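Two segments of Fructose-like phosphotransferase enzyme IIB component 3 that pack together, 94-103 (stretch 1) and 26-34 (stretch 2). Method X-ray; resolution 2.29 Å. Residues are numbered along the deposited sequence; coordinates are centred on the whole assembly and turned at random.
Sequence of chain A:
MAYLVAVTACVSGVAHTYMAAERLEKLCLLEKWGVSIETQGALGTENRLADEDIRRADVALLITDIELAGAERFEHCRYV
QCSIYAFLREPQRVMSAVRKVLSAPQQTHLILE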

# COMPACT_ATOMS: atom_id res chain seq x y z
N VAL A 94 0.91 15.89 -4.30
CA VAL A 94 1.14 14.58 -4.88
C VAL A 94 2.62 14.26 -5.07
O VAL A 94 3.07 13.19 -4.64
CB VAL A 94 0.41 14.44 -6.23
CG1 VAL A 94 0.63 13.06 -6.80
CG2 VAL A 94 -1.07 14.72 -6.05
N MSE A 95 3.39 15.15 -5.68
CA MSE A 95 4.77 14.81 -6.01
C MSE A 95 5.67 14.76 -4.77
O MSE A 95 6.71 14.10 -4.78
CB MSE A 95 5.39 15.76 -7.04
CG MSE A 95 5.84 17.09 -6.47
SE MSE A 95 6.27 18.35 -7.88
CE MSE A 95 4.47 19.04 -8.18
N SER A 96 5.29 15.48 -3.71
CA SER A 96 6.07 15.45 -2.48
C SER A 96 5.74 14.17 -1.73
O SER A 96 6.55 13.64 -0.98
CB SER A 96 5.80 16.66 -1.59
OG SER A 96 6.29 16.45 -0.28
N ALA A 97 4.52 13.67 -1.94
CA ALA A 97 4.16 12.35 -1.47
C ALA A 97 4.98 11.34 -2.25
O ALA A 97 5.55 10.41 -1.68
CB ALA A 97 2.67 12.10 -1.69
N VAL A 98 5.06 11.56 -3.56
CA VAL A 98 5.88 10.73 -4.45
C VAL A 98 7.34 10.73 -4.01
O VAL A 98 8.02 9.70 -4.07
CB VAL A 98 5.78 11.20 -5.92
CG1 VAL A 98 6.84 10.55 -6.78
CG2 VAL A 98 4.39 10.91 -6.48
N ARG A 99 7.83 11.87 -3.55
CA ARG A 99 9.25 12.00 -3.21
C ARG A 99 9.54 11.38 -1.85
O ARG A 99 10.66 10.96 -1.58
CB ARG A 99 9.69 13.46 -3.29
CG ARG A 99 11.14 13.64 -3.71
CD ARG A 99 11.47 15.10 -4.00
NE ARG A 99 12.77 15.26 -4.65
CZ ARG A 99 13.94 15.20 -4.02
NH1 ARG A 99 13.97 14.96 -2.71
NH2 ARG A 99 15.07 15.36 -4.68
N LYS A 100 8.53 11.31 -0.99
CA LYS A 100 8.63 10.55 0.25
C LYS A 100 8.72 9.05 -0.05
O LYS A 100 9.66 8.38 0.37
CB LYS A 100 7.44 10.81 1.18
CG LYS A 100 7.32 12.25 1.68
CD LYS A 100 6.08 12.42 2.55
CE LYS A 100 6.44 12.87 3.96
NZ LYS A 100 5.83 14.20 4.28
N VAL A 101 7.73 8.54 -0.78
CA VAL A 101 7.69 7.14 -1.19
C VAL A 101 8.98 6.76 -1.90
O VAL A 101 9.47 5.64 -1.77
CB VAL A 101 6.47 6.87 -2.10
CG1 VAL A 101 6.51 5.46 -2.65
CG2 VAL A 101 5.18 7.12 -1.34
N LEU A 102 9.54 7.70 -2.65
CA LEU A 102 10.84 7.54 -3.28
C LEU A 102 11.93 7.48 -2.21
O LEU A 102 12.82 6.63 -2.26
CB LEU A 102 11.10 8.71 -4.22
CG LEU A 102 12.38 8.74 -5.06
CD1 LEU A 102 12.53 7.46 -5.85
CD2 LEU A 102 12.35 9.94 -6.00
N SER A 103 11.84 8.38 -1.23
CA SER A 103 12.84 8.49 -0.17
C SER A 103 12.76 7.36 0.85
O SER A 103 13.76 6.69 1.12
CB SER A 103 12.70 9.84 0.55
OG SER A 103 13.41 9.84 1.78
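Stretch 2 26-34: KLCLLEKWG

Stretch 1 is helical throughout, with i to i+4 hydrogen bonds such as Val-98 N to Val-94 O (2.8 Å). This spacing brings Met-95, Val-98, Arg-99 and Leu-102 onto one side, and all four direct their CA-to-CB bonds toward stretch 2. Stretch 2 enters as the end of another helix, then leaves helical geometry: Lys-32 takes positive phi (63°), and Trp-33 follows in an extended conformation (-98/134), its N hydrogen-bonded to Cys-28 O at 2.8 Å. The stretches run in broadly the same sense, Leu-27 meeting Met-95 near their starts and Trp-33 meeting Leu-102 near their ends. The nearest CA atoms, of Met-95 and Leu-27, are 8.1 Å apart, so side chains do most of the bridging.

Trp-33, with chi1 m (-77°) and chi2 near -7°, reaches across with its six-membered ring. Val-98, short and branched, suits a buried place near the helix backbone; with chi1 t its CG1 lies 3.8 Å from Trp-33 CZ3. One turn on, the longer Leu-102, in the t, p rotamer, reaches the same ring, CD2 lying 4.2 Å from Trp-33 CZ2. The ring edge meets Met-95 O, a backbone atom 3.9 Å from Trp-33 CH2, and Arg-99 CG, 3.9 Å from Trp-33 CZ2. A broad, rigid indole suits this place because one residue can touch two turns of the helix.

Met-95, a selenomethionine, adopts p, t, p. Its long, flexible chain carries Met-95 CE to within 3.5 Å of CD2 of Leu-27, whose m, t rotamer offers a branched apolar end, while Met-95 SE lies 3.8 Å from Glu-31 OE1. Glu-31 has chi1 between wells (-145°). Arg-99 brings NE to 4.0 Å from Trp-33 CZ2 and 4.1 Å from Glu-31 OE2, too far for a salt bridge but favourable for opposite charges; its NH1 and NH2 lie farther from that oxygen. No hydrogen bond crosses the interface; apolar packing dominates its 341 Å² of buried surface.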

# COMPACT_ATOMS: atom_id res chain seq x y z
N LYS A 26 5.10 17.95 -17.16
CA LYS A 26 5.82 19.19 -16.88
C LYS A 26 6.11 19.39 -15.39
O LYS A 26 6.94 20.22 -15.03
CB LYS A 26 5.12 20.40 -17.52
CG LYS A 26 4.44 21.35 -16.55
CD LYS A 26 3.48 22.25 -17.30
CE LYS A 26 2.42 22.83 -16.38
NZ LYS A 26 1.61 23.86 -17.08
N LEU A 27 5.44 18.63 -14.53
CA LEU A 27 5.85 18.56 -13.13
C LEU A 27 7.16 17.79 -13.06
O LEU A 27 7.99 18.03 -12.18
CB LEU A 27 4.80 17.85 -12.28
CG LEU A 27 3.49 18.58 -11.99
CD1 LEU A 27 2.62 17.81 -11.01
CD2 LEU A 27 3.79 19.96 -11.46
N CYS A 28 7.33 16.86 -13.99
CA CYS A 28 8.45 15.94 -13.95
C CYS A 28 9.75 16.51 -14.50
O CYS A 28 10.80 16.34 -13.88
CB CYS A 28 8.12 14.64 -14.70
SG CYS A 28 7.02 13.55 -13.78
N LEU A 29 9.67 17.12 -15.67
CA LEU A 29 10.85 17.67 -16.33
C LEU A 29 11.43 18.80 -15.49
O LEU A 29 12.64 19.03 -15.48
CB LEU A 29 10.50 18.18 -17.73
CG LEU A 29 9.99 19.62 -17.82
CD1 LEU A 29 11.15 20.60 -17.87
CD2 LEU A 29 9.08 19.80 -19.02
N LEU A 30 10.55 19.49 -14.78
CA LEU A 30 10.97 20.57 -13.89
C LEU A 30 11.82 20.01 -12.75
O LEU A 30 12.74 20.67 -12.26
CB LEU A 30 9.77 21.33 -13.31
CG LEU A 30 9.00 22.28 -14.23
CD1 LEU A 30 8.02 23.14 -13.43
CD2 LEU A 30 9.94 23.15 -15.04
N GLU A 31 11.50 18.79 -12.32
CA GLU A 31 12.24 18.13 -11.25
C GLU A 31 13.30 17.22 -11.84
O GLU A 31 14.06 16.57 -11.12
CB GLU A 31 11.30 17.32 -10.37
CG GLU A 31 11.70 17.31 -8.92
CD GLU A 31 10.51 17.19 -8.01
OE1 GLU A 31 9.57 16.44 -8.35
OE2 GLU A 31 10.50 17.86 -6.95
N LYS A 32 13.31 17.17 -13.17
CA LYS A 32 14.27 16.38 -13.92
C LYS A 32 14.14 14.91 -13.65
O LYS A 32 15.13 14.18 -13.48
CB LYS A 32 15.68 16.87 -13.71
CG LYS A 32 15.97 17.94 -14.69
CD LYS A 32 15.32 19.28 -14.41
CE LYS A 32 15.46 20.15 -15.64
NZ LYS A 32 15.07 21.56 -15.44
N TRP A 33 12.89 14.48 -13.58
CA TRP A 33 12.55 13.09 -13.44
C TRP A 33 12.22 12.54 -14.82
O TRP A 33 11.50 13.18 -15.59
CB TRP A 33 11.33 12.96 -12.54
CG TRP A 33 11.62 13.13 -11.09
CD1 TRP A 33 12.84 13.25 -10.50
CD2 TRP A 33 10.66 13.19 -10.03
NE1 TRP A 33 12.70 13.38 -9.14
CE2 TRP A 33 11.37 13.34 -8.83
CE3 TRP A 33 9.26 13.13 -9.99
CZ2 TRP A 33 10.73 13.44 -7.59
CZ3 TRP A 33 8.63 13.22 -8.77
CH2 TRP A 33 9.36 13.37 -7.59
N GLY A 34 12.76 11.37 -15.13
CA GLY A 34 12.34 10.66 -16.32
C GLY A 34 10.93 10.15 -16.07
O GLY A 34 10.59 9.82 -14.93